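Local coordinates for decapping and exoribonuclease protein 1 (Kluyveromyces lactis, PDB 4GPS), which removes the whole NAD moiety from the 5' end of NAD-capped RNAs and has further decapping and 5'-3' exoribonuclease activity, with a divalent metal cation as cofactor, at residues S180-I185 / Y291-S296; P80-D85 / R313-T318; Q317-P322 / Y344-I349; V158-A163 / L276-M281; V298-G303 / R309-M314. All coordinates share one frame; numbering follows the deposited sequence.

Contact 1 of 5, residues S180-I185 / Y291-S296; sequences SLRHHI and YTEIKS
R182 reaches across to E293, and these two side chains make the whole contact. Leaving the backbone, CB and CG of R182 run outward with CG anti to the backbone N (chi1 -177°). A bend at chi3 then swings the guanidinium into line with the carboxylate, and this end packs against A279 and L321. NE hydrogen-bonds a bound citrate, probably from the crystallisation liquor. At the tip NH1 lies 2.9 Å from E293 OE2 and NH2 3.0 Å from E293 OE1, an end-on, two-nitrogen salt bridge on both syn lone pairs. The planes differ by only 5°, so neither group can easily roll against the other. A leucine in its place would probably leave the E293 carboxylate without its paired charge and freer to turn. E293 is a ligand of the divalent metal, so R182 probably acts from the second shell, helping to set the carboxylate. R182 sits where strand 176-181 gives way to helix 182-190, facing strand 290-297, which is flanked by strands 273-285 and 325-331.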
# COMPACT_ATOMS: atom_id res chain seq x y z
N SER A 180 -1.83 -6.27 9.68
CA SER A 180 -2.19 -6.62 8.31
C SER A 180 -1.12 -6.40 7.25
O SER A 180 -0.16 -5.66 7.47
CB SER A 180 -3.44 -5.78 7.97
OG SER A 180 -3.81 -5.87 6.61
N LEU A 181 -1.26 -7.05 6.08
CA LEU A 181 -0.35 -6.77 4.98
C LEU A 181 -0.83 -5.40 4.47
O LEU A 181 -2.03 -5.08 4.55
CB LEU A 181 -0.50 -7.79 3.87
CG LEU A 181 -0.24 -9.21 4.36
CD1 LEU A 181 -0.72 -10.20 3.29
CD2 LEU A 181 1.26 -9.35 4.70
N ARG A 182 0.09 -4.57 3.96
CA ARG A 182 -0.27 -3.26 3.46
C ARG A 182 -1.39 -3.27 2.40
O ARG A 182 -2.26 -2.41 2.40
CB ARG A 182 0.96 -2.56 2.89
CG ARG A 182 0.65 -1.16 2.41
CD ARG A 182 1.91 -0.43 2.05
NE ARG A 182 2.57 -1.15 1.00
CZ ARG A 182 3.64 -0.71 0.37
NH1 ARG A 182 4.15 0.47 0.70
NH2 ARG A 182 4.21 -1.45 -0.56
N HIS A 183 -1.36 -4.25 1.51
CA HIS A 183 -2.35 -4.39 0.46
C HIS A 183 -3.79 -4.26 0.97
O HIS A 183 -4.61 -3.60 0.34
CB HIS A 183 -2.18 -5.76 -0.24
CG HIS A 183 -2.79 -5.81 -1.60
ND1 HIS A 183 -2.13 -5.38 -2.73
CD2 HIS A 183 -4.04 -6.15 -2.01
CE1 HIS A 183 -2.94 -5.44 -3.78
NE2 HIS A 183 -4.10 -5.91 -3.37
N HIS A 184 -4.11 -4.88 2.10
CA HIS A 184 -5.48 -4.80 2.61
C HIS A 184 -5.83 -3.47 3.24
O HIS A 184 -7.00 -3.10 3.25
CB HIS A 184 -5.78 -5.91 3.61
CG HIS A 184 -5.54 -7.27 3.06
ND1 HIS A 184 -5.96 -7.64 1.80
CD2 HIS A 184 -4.87 -8.33 3.57
CE1 HIS A 184 -5.54 -8.87 1.55
NE2 HIS A 184 -4.88 -9.31 2.61
N ILE A 185 -4.83 -2.75 3.77
CA ILE A 185 -5.13 -1.46 4.34
C ILE A 185 -5.41 -0.58 3.12
O ILE A 185 -6.40 0.14 3.07
CB ILE A 185 -3.96 -0.91 5.21
CG1 ILE A 185 -3.63 -1.87 6.38
CG2 ILE A 185 -4.37 0.41 5.80
CD1 ILE A 185 -4.86 -2.18 7.23
N TYR A 291 13.85 3.78 1.05
CA TYR A 291 13.16 2.76 0.28
C TYR A 291 12.61 3.44 -0.98
O TYR A 291 12.18 4.59 -0.94
CB TYR A 291 12.00 2.19 1.10
CG TYR A 291 12.46 1.29 2.20
CD1 TYR A 291 13.36 0.24 1.94
CD2 TYR A 291 11.94 1.42 3.49
CE1 TYR A 291 13.74 -0.65 2.94
CE2 TYR A 291 12.31 0.53 4.50
CZ TYR A 291 13.20 -0.50 4.22
OH TYR A 291 13.50 -1.39 5.21
N THR A 292 12.64 2.71 -2.09
CA THR A 292 12.18 3.21 -3.39
C THR A 292 11.26 2.15 -4.03
O THR A 292 11.69 1.03 -4.35
CB THR A 292 13.41 3.50 -4.28
OG1 THR A 292 14.21 4.50 -3.63
CG2 THR A 292 12.98 3.99 -5.70
N GLU A 293 9.98 2.50 -4.18
CA GLU A 293 8.97 1.61 -4.74
C GLU A 293 8.85 1.93 -6.23
O GLU A 293 8.63 3.08 -6.63
CB GLU A 293 7.63 1.81 -4.00
CG GLU A 293 7.81 1.87 -2.49
CD GLU A 293 6.64 1.31 -1.71
OE1 GLU A 293 6.20 0.19 -2.05
OE2 GLU A 293 6.17 1.96 -0.76
N ILE A 294 9.04 0.89 -7.02
CA ILE A 294 9.04 0.94 -8.47
C ILE A 294 7.67 0.65 -9.10
O ILE A 294 7.02 -0.35 -8.78
CB ILE A 294 10.10 -0.07 -8.97
CG1 ILE A 294 11.44 0.31 -8.33
CG2 ILE A 294 10.15 -0.11 -10.52
CD1 ILE A 294 12.56 -0.59 -8.70
N LYS A 295 7.24 1.55 -9.97
CA LYS A 295 5.95 1.42 -10.66
C LYS A 295 6.16 1.51 -12.17
O LYS A 295 6.95 2.35 -12.66
CB LYS A 295 4.96 2.51 -10.20
CG LYS A 295 4.51 2.41 -8.76
CD LYS A 295 3.65 1.16 -8.52
CE LYS A 295 3.22 1.07 -7.10
NZ LYS A 295 2.41 -0.13 -6.85
N SER A 296 5.47 0.64 -12.89
CA SER A 296 5.51 0.60 -14.34
C SER A 296 4.24 1.32 -14.82
O SER A 296 3.15 1.03 -14.36
CB SER A 296 5.48 -0.85 -14.80
OG SER A 296 5.42 -0.94 -16.21

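Contact 2 of 5, residues P80-D85 / R313-T318; sequences PKLLTD and RMWIQT
The indole of W315 is approached at its six-membered ring by two aliphatic groups from the 80-85 loop, both meeting it at a slant. P80 puts CG 4.0 Å from W315 CZ2, the two side chains crossing at about a right angle. L82 comes from the opposite direction and sets CD2 3.8 Å from W315 CH2. The other end of the indole turns back to the same loop, where NE1 hydrogen-bonds the hydroxyl of T79. With chi1 at 174° the tryptophan side chain leaves its backbone N behind, which carries the ring system out from the helix toward the loop.

L82 is the branched piece that ties two helix residues together. While CD2 goes to the indole, CD1 rests 3.9 Å from I316 CG2, so the methyls of one leucine straddle adjacent positions of helix 305-319. F377 and N374 of helix 370-393 also touch this leucine. An alanine here would probably open a gap beside W315 and I316 and leave the indole freer to shift.

The contact holds the loop before strand 86-95 against helix 305-319, which carries Q317, a residue that probably binds substrate. Between the segments everything is apolar, with methyl and methylene groups meeting an aromatic ring. The fit therefore depends on shape and on exclusion of water, while the indole N-H is satisfied by T79.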
# COMPACT_ATOMS: atom_id res chain seq x y z
N PRO A 80 -1.25 15.36 3.76
CA PRO A 80 -1.56 14.97 5.13
C PRO A 80 -0.86 13.64 5.39
O PRO A 80 -0.34 13.00 4.47
CB PRO A 80 -3.09 14.83 5.10
CG PRO A 80 -3.34 14.37 3.71
CD PRO A 80 -2.45 15.31 2.92
N LYS A 81 -0.77 13.22 6.65
CA LYS A 81 -0.15 11.93 6.94
C LYS A 81 -1.28 10.98 7.36
O LYS A 81 -2.18 11.38 8.08
CB LYS A 81 0.91 12.06 8.04
CG LYS A 81 2.31 12.35 7.50
CD LYS A 81 3.33 12.34 8.65
CE LYS A 81 4.65 13.07 8.30
NZ LYS A 81 5.49 12.35 7.28
N LEU A 82 -1.25 9.73 6.89
CA LEU A 82 -2.30 8.80 7.27
C LEU A 82 -2.07 8.29 8.68
O LEU A 82 -3.01 8.15 9.47
CB LEU A 82 -2.37 7.65 6.28
CG LEU A 82 -2.78 8.07 4.86
CD1 LEU A 82 -2.73 6.87 3.92
CD2 LEU A 82 -4.19 8.71 4.88
N LEU A 83 -0.81 8.05 9.01
CA LEU A 83 -0.44 7.55 10.34
C LEU A 83 0.48 8.54 11.03
O LEU A 83 1.18 9.30 10.38
CB LEU A 83 0.27 6.19 10.20
CG LEU A 83 -0.63 5.08 9.65
CD1 LEU A 83 0.21 3.84 9.32
CD2 LEU A 83 -1.75 4.77 10.69
N THR A 84 0.46 8.56 12.36
CA THR A 84 1.35 9.45 13.09
C THR A 84 2.37 8.58 13.86
O THR A 84 2.05 7.47 14.29
CB THR A 84 0.55 10.38 14.05
OG1 THR A 84 -0.40 9.62 14.79
CG2 THR A 84 -0.25 11.40 13.26
N ASP A 85 3.60 9.07 14.00
CA ASP A 85 4.67 8.34 14.70
C ASP A 85 4.92 7.03 13.99
O ASP A 85 5.18 6.02 14.59
CB ASP A 85 4.31 8.04 16.17
CG ASP A 85 4.19 9.32 17.03
OD1 ASP A 85 4.78 10.38 16.66
OD2 ASP A 85 3.50 9.25 18.08
N ARG A 313 -3.85 5.41 -5.28
CA ARG A 313 -3.42 4.20 -4.62
C ARG A 313 -1.93 4.29 -4.29
O ARG A 313 -1.48 3.92 -3.21
CB ARG A 313 -3.72 3.00 -5.53
CG ARG A 313 -4.13 1.74 -4.79
CD ARG A 313 -4.63 0.63 -5.71
NE ARG A 313 -5.29 -0.40 -4.91
CZ ARG A 313 -4.61 -1.25 -4.15
NH1 ARG A 313 -3.30 -1.17 -4.14
NH2 ARG A 313 -5.23 -2.10 -3.37
N MET A 314 -1.19 4.83 -5.24
CA MET A 314 0.26 5.02 -5.16
C MET A 314 0.54 5.93 -3.94
O MET A 314 1.41 5.65 -3.09
CB MET A 314 0.69 5.73 -6.44
CG MET A 314 2.02 5.43 -6.96
SD MET A 314 2.22 6.10 -8.65
CE MET A 314 1.48 4.75 -9.65
N TRP A 315 -0.17 7.05 -3.88
CA TRP A 315 -0.03 7.96 -2.78
C TRP A 315 -0.34 7.24 -1.46
O TRP A 315 0.44 7.35 -0.52
CB TRP A 315 -1.00 9.14 -2.97
CG TRP A 315 -1.03 10.08 -1.79
CD1 TRP A 315 -0.11 11.06 -1.48
CD2 TRP A 315 -1.98 10.08 -0.73
NE1 TRP A 315 -0.43 11.65 -0.29
CE2 TRP A 315 -1.58 11.07 0.20
CE3 TRP A 315 -3.14 9.32 -0.46
CZ2 TRP A 315 -2.29 11.34 1.38
CZ3 TRP A 315 -3.85 9.59 0.73
CH2 TRP A 315 -3.42 10.59 1.62
N ILE A 316 -1.47 6.51 -1.37
CA ILE A 316 -1.80 5.83 -0.12
C ILE A 316 -0.71 4.83 0.21
O ILE A 316 -0.32 4.69 1.37
CB ILE A 316 -3.08 5.03 -0.21
CG1 ILE A 316 -4.24 5.98 -0.51
CG2 ILE A 316 -3.31 4.26 1.10
CD1 ILE A 316 -5.47 5.26 -0.99
N GLN A 317 -0.21 4.16 -0.82
CA GLN A 317 0.84 3.15 -0.64
C GLN A 317 2.11 3.69 0.01
O GLN A 317 2.61 3.11 0.98
CB GLN A 317 1.15 2.50 -1.98
CG GLN A 317 2.35 1.63 -1.99
CD GLN A 317 2.77 1.23 -3.40
OE1 GLN A 317 3.86 0.70 -3.60
NE2 GLN A 317 1.91 1.49 -4.38
N THR A 318 2.65 4.79 -0.47
CA THR A 318 3.87 5.29 0.14
C THR A 318 3.57 6.09 1.39
O THR A 318 4.35 6.07 2.35
CB THR A 318 4.71 6.13 -0.83
OG1 THR A 318 3.91 7.11 -1.46
CG2 THR A 318 5.34 5.21 -1.90

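Contact 3 of 5, residues Q317-P322 / Y344-I349; sequences QTNLLP and YKIQDI
I346 opens helix 346-353 and lies against T318 and N319 of helix 305-319, two helices of the PD-(D/E)XK nuclease domain. A chi1 of -173° turns the isoleucine's CG1 away from its own backbone N, which sends the ethyl arm toward the other helix. T318 and I346 slide past each other in opposite directions, bringing CD1 of I346 to 3.2 Å from T318 OG1, a snug contact between a methyl and a hydroxyl. That hydroxyl also makes a weak hydrogen bond back to M314 O, one turn earlier.

N319 slants across the same arm, with its ND2 3.5 Å from I346 CG1. The amide itself is also occupied by the 80-85 loop, where OD1 accepts a hydrogen bond from L82 N and ND2 makes a weak one to P80 O. Just before I346 in the chain, K345 is the N-cap, and the D348 carboxylate caps its N-H, the side-chain-to-N-cap half of a capping box alone: K345 N donates to D348 OD2 at 2.7 Å and 161°, on the anti lone pair.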
# COMPACT_ATOMS: atom_id res chain seq x y z
N GLN A 317 -0.21 4.16 -0.82
CA GLN A 317 0.84 3.15 -0.64
C GLN A 317 2.11 3.69 0.01
O GLN A 317 2.61 3.11 0.98
CB GLN A 317 1.15 2.50 -1.98
CG GLN A 317 2.35 1.63 -1.99
CD GLN A 317 2.77 1.23 -3.40
OE1 GLN A 317 3.86 0.70 -3.60
NE2 GLN A 317 1.91 1.49 -4.38
N THR A 318 2.65 4.79 -0.47
CA THR A 318 3.87 5.29 0.14
C THR A 318 3.57 6.09 1.39
O THR A 318 4.35 6.07 2.35
CB THR A 318 4.71 6.13 -0.83
OG1 THR A 318 3.91 7.11 -1.46
CG2 THR A 318 5.34 5.21 -1.90
N ASN A 319 2.41 6.74 1.42
CA ASN A 319 2.07 7.52 2.60
C ASN A 319 1.90 6.69 3.86
O ASN A 319 2.03 7.22 4.96
CB ASN A 319 0.81 8.34 2.37
CG ASN A 319 0.70 9.47 3.36
OD1 ASN A 319 -0.09 9.43 4.27
ND2 ASN A 319 1.53 10.48 3.19
N LEU A 320 1.62 5.39 3.73
CA LEU A 320 1.49 4.52 4.91
C LEU A 320 2.86 4.14 5.52
O LEU A 320 2.93 3.49 6.57
CB LEU A 320 0.72 3.24 4.55
CG LEU A 320 -0.79 3.34 4.39
CD1 LEU A 320 -1.19 2.16 3.61
CD2 LEU A 320 -1.54 3.41 5.75
N LEU A 321 3.94 4.52 4.87
CA LEU A 321 5.28 4.20 5.37
C LEU A 321 5.95 5.42 5.97
O LEU A 321 5.57 6.57 5.71
CB LEU A 321 6.17 3.68 4.25
CG LEU A 321 5.59 2.52 3.45
CD1 LEU A 321 6.49 2.22 2.27
CD2 LEU A 321 5.46 1.31 4.35
N PRO A 322 6.96 5.18 6.81
CA PRO A 322 7.73 6.25 7.46
C PRO A 322 8.51 7.09 6.42
O PRO A 322 8.37 8.31 6.36
CB PRO A 322 8.68 5.47 8.36
CG PRO A 322 7.94 4.22 8.65
CD PRO A 322 7.26 3.87 7.40
N TYR A 344 9.68 10.37 -7.53
CA TYR A 344 8.64 11.19 -6.91
C TYR A 344 8.71 11.00 -5.43
O TYR A 344 8.85 9.87 -4.96
CB TYR A 344 7.23 10.74 -7.33
CG TYR A 344 6.86 11.00 -8.77
CD1 TYR A 344 6.23 12.17 -9.15
CD2 TYR A 344 7.11 10.04 -9.74
CE1 TYR A 344 5.85 12.37 -10.45
CE2 TYR A 344 6.74 10.24 -11.05
CZ TYR A 344 6.11 11.40 -11.40
OH TYR A 344 5.76 11.61 -12.72
N LYS A 345 8.64 12.10 -4.70
CA LYS A 345 8.58 11.99 -3.25
C LYS A 345 7.08 11.99 -2.96
O LYS A 345 6.27 12.19 -3.90
CB LYS A 345 9.29 13.17 -2.61
CG LYS A 345 10.76 12.95 -2.68
CD LYS A 345 11.57 14.07 -2.12
CE LYS A 345 13.02 13.66 -2.22
NZ LYS A 345 13.24 12.40 -1.45
N ILE A 346 6.70 11.73 -1.71
CA ILE A 346 5.28 11.68 -1.37
C ILE A 346 4.58 13.01 -1.68
O ILE A 346 3.47 13.02 -2.23
CB ILE A 346 5.08 11.33 0.13
CG1 ILE A 346 3.60 11.10 0.42
CG2 ILE A 346 5.62 12.45 1.01
CD1 ILE A 346 3.03 10.01 -0.40
N GLN A 347 5.22 14.12 -1.35
CA GLN A 347 4.66 15.45 -1.63
C GLN A 347 4.43 15.61 -3.15
O GLN A 347 3.45 16.24 -3.56
CB GLN A 347 5.62 16.54 -1.12
CG GLN A 347 5.22 17.96 -1.51
CD GLN A 347 3.85 18.36 -0.95
OE1 GLN A 347 3.10 19.12 -1.60
NE2 GLN A 347 3.52 17.87 0.27
N ASP A 348 5.32 15.04 -3.96
CA ASP A 348 5.17 15.12 -5.42
C ASP A 348 3.94 14.34 -5.90
O ASP A 348 3.12 14.89 -6.66
CB ASP A 348 6.43 14.61 -6.14
CG ASP A 348 7.70 15.38 -5.74
OD1 ASP A 348 7.70 16.63 -5.80
OD2 ASP A 348 8.71 14.74 -5.36
N ILE A 349 3.78 13.08 -5.48
CA ILE A 349 2.58 12.35 -5.94
C ILE A 349 1.37 13.10 -5.43
O ILE A 349 0.40 13.22 -6.13
CB ILE A 349 2.45 10.92 -5.38
CG1 ILE A 349 3.60 10.08 -5.84
CG2 ILE A 349 1.18 10.27 -5.96
CD1 ILE A 349 3.59 9.88 -7.36

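Contact 4 of 5, residues V158-A163 / L276-M281; sequences VILKEA and LIQAEM
Q278 is stretched to full length, with chi1 -179° and chi2 179°, and so drives its amide straight from strand 273-285 between I159 and L160 of helix 156-167. L160, whose chi1 of -171° likewise extends it, lays CD1 alongside the root of that side chain, 3.5 Å from Q278 CB. I159 crosses the glutamine at about a right angle, with its CG2 methyl 3.8 Å from Q278 CD. The amide end is less certain. NE2 of Q278 is modelled 2.9 Å from L160 N, two donors facing each other and no hydrogen bond, while OE1 is buried with no partner in the model, so which end is oxygen is doubtful.

The CB of L276 also points toward helix 156-167. I277 points away from that helix, and it and A279 touch helix 182-190. Strand 273-285 thus lies between helices on its two sides, as in the layered alpha/beta core of PD-(D/E)XK nucleases, on the strand that carries metal ligand D282.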
# COMPACT_ATOMS: atom_id res chain seq x y z
N VAL A 158 2.09 -15.92 6.86
CA VAL A 158 3.02 -16.57 7.79
C VAL A 158 4.07 -15.61 8.35
O VAL A 158 4.41 -15.67 9.52
CB VAL A 158 3.75 -17.78 7.11
CG1 VAL A 158 4.94 -18.25 7.95
CG2 VAL A 158 2.77 -18.91 6.93
N ILE A 159 4.60 -14.73 7.51
CA ILE A 159 5.59 -13.76 7.94
C ILE A 159 4.99 -12.67 8.86
O ILE A 159 5.63 -12.25 9.81
CB ILE A 159 6.27 -13.12 6.72
CG1 ILE A 159 7.11 -14.17 6.01
CG2 ILE A 159 7.13 -11.93 7.17
CD1 ILE A 159 7.65 -13.72 4.67
N LEU A 160 3.77 -12.23 8.56
CA LEU A 160 3.07 -11.23 9.35
C LEU A 160 2.94 -11.76 10.76
O LEU A 160 3.15 -11.02 11.72
CB LEU A 160 1.66 -10.98 8.80
CG LEU A 160 0.92 -9.79 9.41
CD1 LEU A 160 1.72 -8.53 9.13
CD2 LEU A 160 -0.48 -9.66 8.83
N LYS A 161 2.58 -13.03 10.89
CA LYS A 161 2.41 -13.61 12.20
C LYS A 161 3.73 -13.76 12.96
O LYS A 161 3.74 -13.75 14.19
CB LYS A 161 1.67 -14.94 12.11
CG LYS A 161 0.23 -14.81 11.66
CD LYS A 161 -0.38 -16.19 11.51
CE LYS A 161 -1.86 -16.15 11.19
NZ LYS A 161 -2.45 -17.54 10.98
N GLU A 162 4.85 -13.92 12.27
CA GLU A 162 6.13 -13.99 12.98
C GLU A 162 6.48 -12.55 13.40
O GLU A 162 6.99 -12.31 14.49
CB GLU A 162 7.23 -14.52 12.07
CG GLU A 162 7.01 -15.92 11.56
CD GLU A 162 7.19 -16.97 12.63
OE1 GLU A 162 8.15 -16.86 13.43
OE2 GLU A 162 6.37 -17.92 12.64
N ALA A 163 6.21 -11.59 12.52
CA ALA A 163 6.48 -10.21 12.83
C ALA A 163 5.63 -9.78 14.04
O ALA A 163 6.11 -9.05 14.88
CB ALA A 163 6.17 -9.33 11.61
N LEU A 276 -0.16 -2.24 12.60
CA LEU A 276 1.14 -2.91 12.49
C LEU A 276 1.00 -3.52 11.09
O LEU A 276 0.23 -4.44 10.88
CB LEU A 276 1.29 -4.01 13.54
CG LEU A 276 2.60 -4.77 13.41
CD1 LEU A 276 3.77 -3.90 13.82
CD2 LEU A 276 2.54 -5.98 14.32
N ILE A 277 1.76 -2.98 10.15
CA ILE A 277 1.69 -3.32 8.75
C ILE A 277 2.94 -3.94 8.17
O ILE A 277 4.07 -3.55 8.52
CB ILE A 277 1.40 -2.01 7.95
CG1 ILE A 277 0.00 -1.52 8.25
CG2 ILE A 277 1.58 -2.20 6.48
CD1 ILE A 277 -0.19 -0.06 7.83
N GLN A 278 2.72 -4.89 7.26
CA GLN A 278 3.81 -5.55 6.53
C GLN A 278 3.81 -5.08 5.06
O GLN A 278 2.79 -5.17 4.37
CB GLN A 278 3.65 -7.07 6.58
CG GLN A 278 4.77 -7.80 5.85
CD GLN A 278 4.62 -9.33 5.92
OE1 GLN A 278 4.58 -10.02 4.88
NE2 GLN A 278 4.54 -9.87 7.14
N ALA A 279 4.94 -4.55 4.59
CA ALA A 279 5.01 -4.07 3.20
C ALA A 279 6.21 -4.62 2.49
O ALA A 279 7.30 -4.70 3.05
CB ALA A 279 5.06 -2.52 3.18
N GLU A 280 6.03 -5.03 1.25
CA GLU A 280 7.15 -5.52 0.50
C GLU A 280 7.78 -4.28 -0.14
O GLU A 280 7.07 -3.47 -0.76
CB GLU A 280 6.70 -6.50 -0.58
CG GLU A 280 7.74 -6.66 -1.70
CD GLU A 280 7.38 -7.72 -2.73
OE1 GLU A 280 8.20 -7.93 -3.66
OE2 GLU A 280 6.28 -8.33 -2.60
N MET A 281 9.10 -4.13 0.03
CA MET A 281 9.86 -3.02 -0.53
C MET A 281 10.67 -3.55 -1.69
O MET A 281 11.38 -4.55 -1.54
CB MET A 281 10.80 -2.43 0.51
CG MET A 281 10.11 -2.06 1.82
SD MET A 281 9.02 -0.55 1.76
CE MET A 281 7.50 -1.28 1.28

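Contact 5 of 5, residues V298-G303 / R309-M314; sequences VHFKLG and RKLLRM
F300 receives a methyl of L311 over one face of its ring: CD2 of L311 stands 3.6 Å from the ring centroid, 17° off the normal, a CH-pi contact. K310 comes to the edge, its CD 4.2 Å from F300 CE2, and CE of M314 approaches CZ of F300 more loosely. The other face carries the carbonyl oxygen of V298, displaced toward the rim. L311 uses its second methyl too, since its CD1 lies 3.6 Å from L302 CD2, where the two leucines cross at about a right angle. L311 CG stands anti to its carbonyl carbon (chi1 -67°), which sends both methyls to the loop.

Further out, H307 meets F300 edge-to-face and the ring of F330 stands almost perpendicular to it, so the phenylalanine is boxed in by the loop, the helix and strand 325-331. L311 for its part rests on I353 of helix 346-353. The result is a strand-to-helix connection folded back on its helix, joining strand 290-297, with metal-binding E293, to helix 305-319 of the PD-(D/E)XK nuclease domain.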
# COMPACT_ATOMS: atom_id res chain seq x y z
N VAL A 298 2.15 3.88 -18.18
CA VAL A 298 2.12 4.50 -19.49
C VAL A 298 1.94 5.99 -19.04
O VAL A 298 1.49 6.23 -17.91
CB VAL A 298 0.91 3.91 -20.26
CG1 VAL A 298 -0.21 4.87 -20.33
CG2 VAL A 298 1.37 3.39 -21.59
N HIS A 299 2.33 6.98 -19.85
CA HIS A 299 2.15 8.38 -19.42
C HIS A 299 0.73 8.65 -18.89
O HIS A 299 -0.26 8.16 -19.44
CB HIS A 299 2.54 9.37 -20.55
CG HIS A 299 4.03 9.60 -20.65
ND1 HIS A 299 4.74 10.28 -19.68
CD2 HIS A 299 4.94 9.18 -21.56
CE1 HIS A 299 6.03 10.27 -19.99
NE2 HIS A 299 6.17 9.61 -21.13
N PHE A 300 0.65 9.43 -17.81
CA PHE A 300 -0.61 9.70 -17.14
C PHE A 300 -1.60 10.58 -17.83
O PHE A 300 -1.24 11.62 -18.38
CB PHE A 300 -0.35 10.29 -15.75
CG PHE A 300 0.26 9.32 -14.80
CD1 PHE A 300 1.47 9.61 -14.15
CD2 PHE A 300 -0.35 8.09 -14.56
CE1 PHE A 300 2.07 8.69 -13.29
CE2 PHE A 300 0.24 7.15 -13.70
CZ PHE A 300 1.46 7.46 -13.07
N LYS A 301 -2.86 10.17 -17.79
CA LYS A 301 -3.95 10.95 -18.36
C LYS A 301 -4.85 11.32 -17.18
O LYS A 301 -5.73 10.54 -16.81
CB LYS A 301 -4.72 10.11 -19.41
CG LYS A 301 -3.95 9.95 -20.74
CD LYS A 301 -4.21 8.64 -21.46
CE LYS A 301 -5.34 8.72 -22.46
NZ LYS A 301 -5.67 7.35 -22.95
N LEU A 302 -4.61 12.47 -16.54
CA LEU A 302 -5.48 12.83 -15.43
C LEU A 302 -6.81 12.90 -16.17
O LEU A 302 -6.83 13.06 -17.40
CB LEU A 302 -5.06 14.17 -14.83
CG LEU A 302 -3.61 14.21 -14.31
CD1 LEU A 302 -3.26 15.65 -13.95
CD2 LEU A 302 -3.44 13.30 -13.11
N GLY A 303 -7.93 12.78 -15.50
CA GLY A 303 -9.12 12.77 -16.34
C GLY A 303 -9.52 11.32 -16.59
O GLY A 303 -10.70 10.99 -16.57
N ARG A 309 -7.14 6.54 -10.12
CA ARG A 309 -7.19 5.49 -9.11
C ARG A 309 -5.78 5.01 -8.79
O ARG A 309 -5.44 4.81 -7.62
CB ARG A 309 -7.98 4.29 -9.60
CG ARG A 309 -9.36 4.17 -9.07
CD ARG A 309 -10.20 3.34 -10.00
NE ARG A 309 -11.59 3.67 -9.80
CZ ARG A 309 -12.55 3.48 -10.69
NH1 ARG A 309 -12.28 2.93 -11.87
NH2 ARG A 309 -13.79 3.82 -10.37
N LYS A 310 -4.99 4.80 -9.83
CA LYS A 310 -3.62 4.33 -9.65
C LYS A 310 -2.77 5.36 -8.88
O LYS A 310 -2.05 5.00 -7.95
CB LYS A 310 -2.99 3.99 -11.02
CG LYS A 310 -1.54 3.64 -10.93
CD LYS A 310 -0.91 3.40 -12.29
CE LYS A 310 -1.38 2.12 -12.95
NZ LYS A 310 -0.69 1.96 -14.27
N LEU A 311 -2.87 6.63 -9.27
CA LEU A 311 -2.13 7.70 -8.60
C LEU A 311 -2.55 7.78 -7.12
O LEU A 311 -1.70 7.86 -6.24
CB LEU A 311 -2.36 9.04 -9.30
CG LEU A 311 -1.75 9.10 -10.71
CD1 LEU A 311 -2.38 10.24 -11.46
CD2 LEU A 311 -0.22 9.28 -10.64
N LEU A 312 -3.85 7.73 -6.85
CA LEU A 312 -4.31 7.79 -5.46
C LEU A 312 -3.79 6.59 -4.67
O LEU A 312 -3.32 6.72 -3.55
CB LEU A 312 -5.84 7.85 -5.39
CG LEU A 312 -6.49 7.82 -4.00
CD1 LEU A 312 -6.06 9.09 -3.23
CD2 LEU A 312 -8.03 7.70 -4.11
N ARG A 313 -3.85 5.41 -5.28
CA ARG A 313 -3.42 4.20 -4.62
C ARG A 313 -1.93 4.29 -4.29
O ARG A 313 -1.48 3.92 -3.21
CB ARG A 313 -3.72 3.00 -5.53
CG ARG A 313 -4.13 1.74 -4.79
CD ARG A 313 -4.63 0.63 -5.71
NE ARG A 313 -5.29 -0.40 -4.91
CZ ARG A 313 -4.61 -1.25 -4.15
NH1 ARG A 313 -3.30 -1.17 -4.14
NH2 ARG A 313 -5.23 -2.10 -3.37
N MET A 314 -1.19 4.83 -5.24
CA MET A 314 0.26 5.02 -5.16
C MET A 314 0.54 5.93 -3.94
O MET A 314 1.41 5.65 -3.09
CB MET A 314 0.69 5.73 -6.44
CG MET A 314 2.02 5.43 -6.96
SD MET A 314 2.22 6.10 -8.65
CE MET A 314 1.48 4.75 -9.65

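In the fold
Contact 1 lies about 4 Å from the centre of the chain and holds the metal-site residues E293 and I294. Contacts 2 and 3 have centres only about 6 Å apart and share T318 and Q317, which probably binds substrate, on helix 305-319. That helix reaches the site directly: E293 OE2 is 3.5 Å from T318 CG2. Contact 4 joins contact 1 through the backbone, with R182 N 2.8 Å from Q278 O, a probable hydrogen bond where strand 176-181 ends its pairing with strand 273-285. Contact 5, centred about 16 Å from contact 1, reaches it through M314 CE, 3.9 Å from K295 CG. Contacts 4 and 5 lie on opposite sides of the chain's centre, about 27 Å between centres.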